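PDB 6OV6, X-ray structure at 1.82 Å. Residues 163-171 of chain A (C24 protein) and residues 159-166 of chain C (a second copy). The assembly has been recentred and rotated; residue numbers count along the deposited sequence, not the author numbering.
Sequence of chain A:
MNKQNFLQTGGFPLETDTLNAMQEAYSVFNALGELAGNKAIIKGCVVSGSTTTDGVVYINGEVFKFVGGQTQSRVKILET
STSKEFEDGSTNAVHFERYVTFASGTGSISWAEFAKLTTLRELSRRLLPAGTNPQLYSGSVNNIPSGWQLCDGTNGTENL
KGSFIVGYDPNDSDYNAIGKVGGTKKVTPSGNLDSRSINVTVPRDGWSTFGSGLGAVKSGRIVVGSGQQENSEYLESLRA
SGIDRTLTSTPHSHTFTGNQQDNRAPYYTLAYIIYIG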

# COMPACT_ATOMS: atom_id res chain seq x y z
N SER A 163 2.28 -3.78 -8.47
CA SER A 163 2.83 -3.84 -7.10
C SER A 163 2.06 -3.00 -6.08
O SER A 163 1.50 -1.97 -6.40
CB SER A 163 4.29 -3.40 -7.10
OG SER A 163 5.15 -4.42 -7.59
N PHE A 164 2.12 -3.45 -4.83
CA PHE A 164 1.67 -2.74 -3.62
C PHE A 164 2.94 -2.11 -3.07
O PHE A 164 3.93 -2.80 -2.89
CB PHE A 164 1.11 -3.73 -2.59
CG PHE A 164 -0.22 -4.27 -3.03
CD1 PHE A 164 -1.40 -3.60 -2.70
CD2 PHE A 164 -0.28 -5.42 -3.82
CE1 PHE A 164 -2.65 -4.11 -3.12
CE2 PHE A 164 -1.53 -5.91 -4.27
CZ PHE A 164 -2.70 -5.25 -3.91
N ILE A 165 2.94 -0.82 -2.84
CA ILE A 165 4.15 -0.20 -2.30
C ILE A 165 4.31 -0.42 -0.80
O ILE A 165 3.35 -0.28 -0.03
CB ILE A 165 4.24 1.34 -2.65
CG1 ILE A 165 4.04 1.61 -4.16
CG2 ILE A 165 5.50 1.99 -2.07
CD1 ILE A 165 5.03 0.82 -5.14
N VAL A 166 5.54 -0.70 -0.38
CA VAL A 166 5.90 -0.80 1.04
C VAL A 166 7.02 0.20 1.35
O VAL A 166 7.92 0.37 0.53
CB VAL A 166 6.21 -2.25 1.48
CG1 VAL A 166 7.43 -2.82 0.72
CG2 VAL A 166 6.39 -2.35 2.99
N GLY A 167 6.93 0.88 2.49
CA GLY A 167 7.93 1.85 2.92
C GLY A 167 9.30 1.24 3.19
O GLY A 167 9.44 0.25 3.93
N TYR A 168 10.32 1.83 2.55
CA TYR A 168 11.72 1.53 2.79
C TYR A 168 12.00 1.61 4.29
O TYR A 168 11.51 2.51 4.99
CB TYR A 168 12.58 2.57 2.00
CG TYR A 168 14.02 2.66 2.44
CD1 TYR A 168 14.96 1.72 2.03
CD2 TYR A 168 14.45 3.70 3.26
CE1 TYR A 168 16.29 1.80 2.45
CE2 TYR A 168 15.78 3.80 3.67
CZ TYR A 168 16.69 2.84 3.26
OH TYR A 168 18.00 2.94 3.65
N ASP A 169 12.76 0.64 4.79
CA ASP A 169 13.13 0.61 6.19
C ASP A 169 14.61 0.21 6.22
O ASP A 169 14.90 -0.93 5.88
CB ASP A 169 12.27 -0.39 6.97
CG ASP A 169 12.53 -0.46 8.46
OD1 ASP A 169 13.57 0.07 8.91
OD2 ASP A 169 11.71 -1.06 9.19
N PRO A 170 15.54 1.10 6.65
CA PRO A 170 16.97 0.71 6.64
C PRO A 170 17.31 -0.45 7.58
O PRO A 170 18.30 -1.12 7.34
CB PRO A 170 17.70 2.00 7.03
CG PRO A 170 16.69 2.82 7.76
CD PRO A 170 15.37 2.50 7.10
N ASN A 171 16.46 -0.71 8.58
CA ASN A 171 16.67 -1.74 9.59
C ASN A 171 15.96 -3.07 9.35
O ASN A 171 16.01 -3.94 10.22
CB ASN A 171 16.37 -1.17 10.98
CG ASN A 171 17.18 0.07 11.28
OD1 ASN A 171 16.64 1.11 11.68
ND2 ASN A 171 18.46 0.01 10.99
N ASN C 159 5.77 7.53 11.14
CA ASN C 159 6.80 6.53 10.86
C ASN C 159 6.19 5.56 9.87
O ASN C 159 5.42 4.66 10.26
CB ASN C 159 7.29 5.83 12.16
CG ASN C 159 8.32 4.76 11.87
OD1 ASN C 159 8.70 4.52 10.72
ND2 ASN C 159 8.78 4.09 12.90
N LEU C 160 6.51 5.72 8.58
CA LEU C 160 5.95 4.90 7.50
C LEU C 160 6.85 3.74 7.05
O LEU C 160 6.50 3.02 6.11
CB LEU C 160 5.61 5.80 6.28
CG LEU C 160 4.63 6.97 6.60
CD1 LEU C 160 4.36 7.77 5.35
CD2 LEU C 160 3.33 6.47 7.22
N LYS C 161 7.99 3.56 7.72
CA LYS C 161 8.94 2.48 7.42
C LYS C 161 8.28 1.12 7.55
O LYS C 161 7.63 0.84 8.56
CB LYS C 161 10.18 2.57 8.33
CG LYS C 161 10.99 3.85 8.16
CD LYS C 161 12.24 3.87 9.05
CE LYS C 161 11.93 3.96 10.52
NZ LYS C 161 13.18 4.02 11.32
N GLY C 162 8.41 0.30 6.50
CA GLY C 162 7.84 -1.04 6.47
C GLY C 162 6.32 -1.09 6.38
O GLY C 162 5.74 -2.17 6.52
N SER C 163 5.64 0.05 6.13
CA SER C 163 4.18 0.05 6.06
C SER C 163 3.62 0.10 4.66
O SER C 163 4.21 0.71 3.75
CB SER C 163 3.58 1.21 6.86
OG SER C 163 3.65 0.98 8.26
N PHE C 164 2.44 -0.52 4.50
CA PHE C 164 1.60 -0.47 3.32
C PHE C 164 0.56 0.61 3.63
O PHE C 164 -0.09 0.53 4.66
CB PHE C 164 0.92 -1.80 3.10
CG PHE C 164 1.88 -2.86 2.63
CD1 PHE C 164 2.03 -3.12 1.27
CD2 PHE C 164 2.63 -3.60 3.54
CE1 PHE C 164 2.90 -4.14 0.84
CE2 PHE C 164 3.51 -4.60 3.11
CZ PHE C 164 3.63 -4.87 1.77
N ILE C 165 0.42 1.62 2.78
CA ILE C 165 -0.59 2.65 3.12
C ILE C 165 -2.03 2.21 2.80
O ILE C 165 -2.29 1.59 1.75
CB ILE C 165 -0.26 4.00 2.39
CG1 ILE C 165 1.21 4.47 2.68
CG2 ILE C 165 -1.30 5.07 2.74
CD1 ILE C 165 1.62 4.60 4.21
N VAL C 166 -2.96 2.58 3.69
CA VAL C 166 -4.38 2.35 3.47
C VAL C 166 -5.11 3.69 3.57
O VAL C 166 -4.79 4.51 4.42
CB VAL C 166 -4.98 1.25 4.40
CG1 VAL C 166 -4.87 1.66 5.88
CG2 VAL C 166 -6.43 0.91 3.99
O HOH W 1 13.80 1.19 11.34
O HOH W 2 9.42 0.03 11.10

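Two copies of the C24 protein meet here through strand residues and the loops beside them. Strand 164-167 of chain A and strand 164-166 of chain C cross at 114° between their N-to-C directions, with axes 6.1 Å apart at closest approach. The backbones come nearest at Gly167(A) and Gly162(C), whose CA atoms lie 4.6 Å apart.

Two backbone hydrogen bonds join the chains at this point. Gly167(A) N donates to Ser163(C) O at 3.0 Å, and Gly162(C) N donates to Gly167(A) O at 2.8 Å. Gly167(A) thus uses both its amide and its carbonyl. Ser163(C) O also receives a CA-H...O contact from Val166(A) CA at 3.5 Å. A similar contact runs from Lys161(C) CA to Tyr168(A) O, also 3.5 Å.

The chain C partners belong to a type II turn from Leu160(C) to Ser163(C). It is closed by Ser163(C) N donating to Leu160(C) O at 3.1 Å. Gly162(C) has a phi of 71°, a value that favours glycine. Gly167(A) is glycine in a tighter spot: a CB there would point toward chain C and lie 2.2 Å from Leu160(C) O, a clash. Gly167(A) CA instead sits 3.7 Å from Leu160(C) O.

The apolar part of the contact centres on the buried ring of Phe164(C). Its CA-CB bond points sideways, but the ring reaches nearer to chain A. Val166(A) covers one face, with Val166(A) CB 3.9 Å from the ring centroid and 18° off the normal. Val166(A) CG2 is 3.7 Å from Phe164(C) CE2. The apolar valine suits the face of an aromatic ring. At the ring edge, Phe164(A) CB approaches Phe164(C) CE1 at 3.9 Å. The Phe164(A) side chain starts toward chain C, but its end leads away.

Lys161(C) has the largest area covered by the other stretch, 76 Å². Its aliphatic part packs on chain A: Lys161(C) CG is 3.5 Å from Tyr168(A) O, and Lys161(C) CD is 3.9 Å from Pro170(A) CD. Lys161(C) NZ donates to water 1 at 2.9 Å. That water donates to Asp169(A) OD1 at 2.7 Å and Asn171(A) OD1 at 2.9 Å, so lysine and aspartate are linked through solvent. Asp169(A) OD1 also accepts from Asn171(A) N at 3.0 Å, a bond within the chain A loop. Water 2 forms a second bridge, donating to Asp169(A) OD2 and Lys161(C) O, each at 3.2 Å.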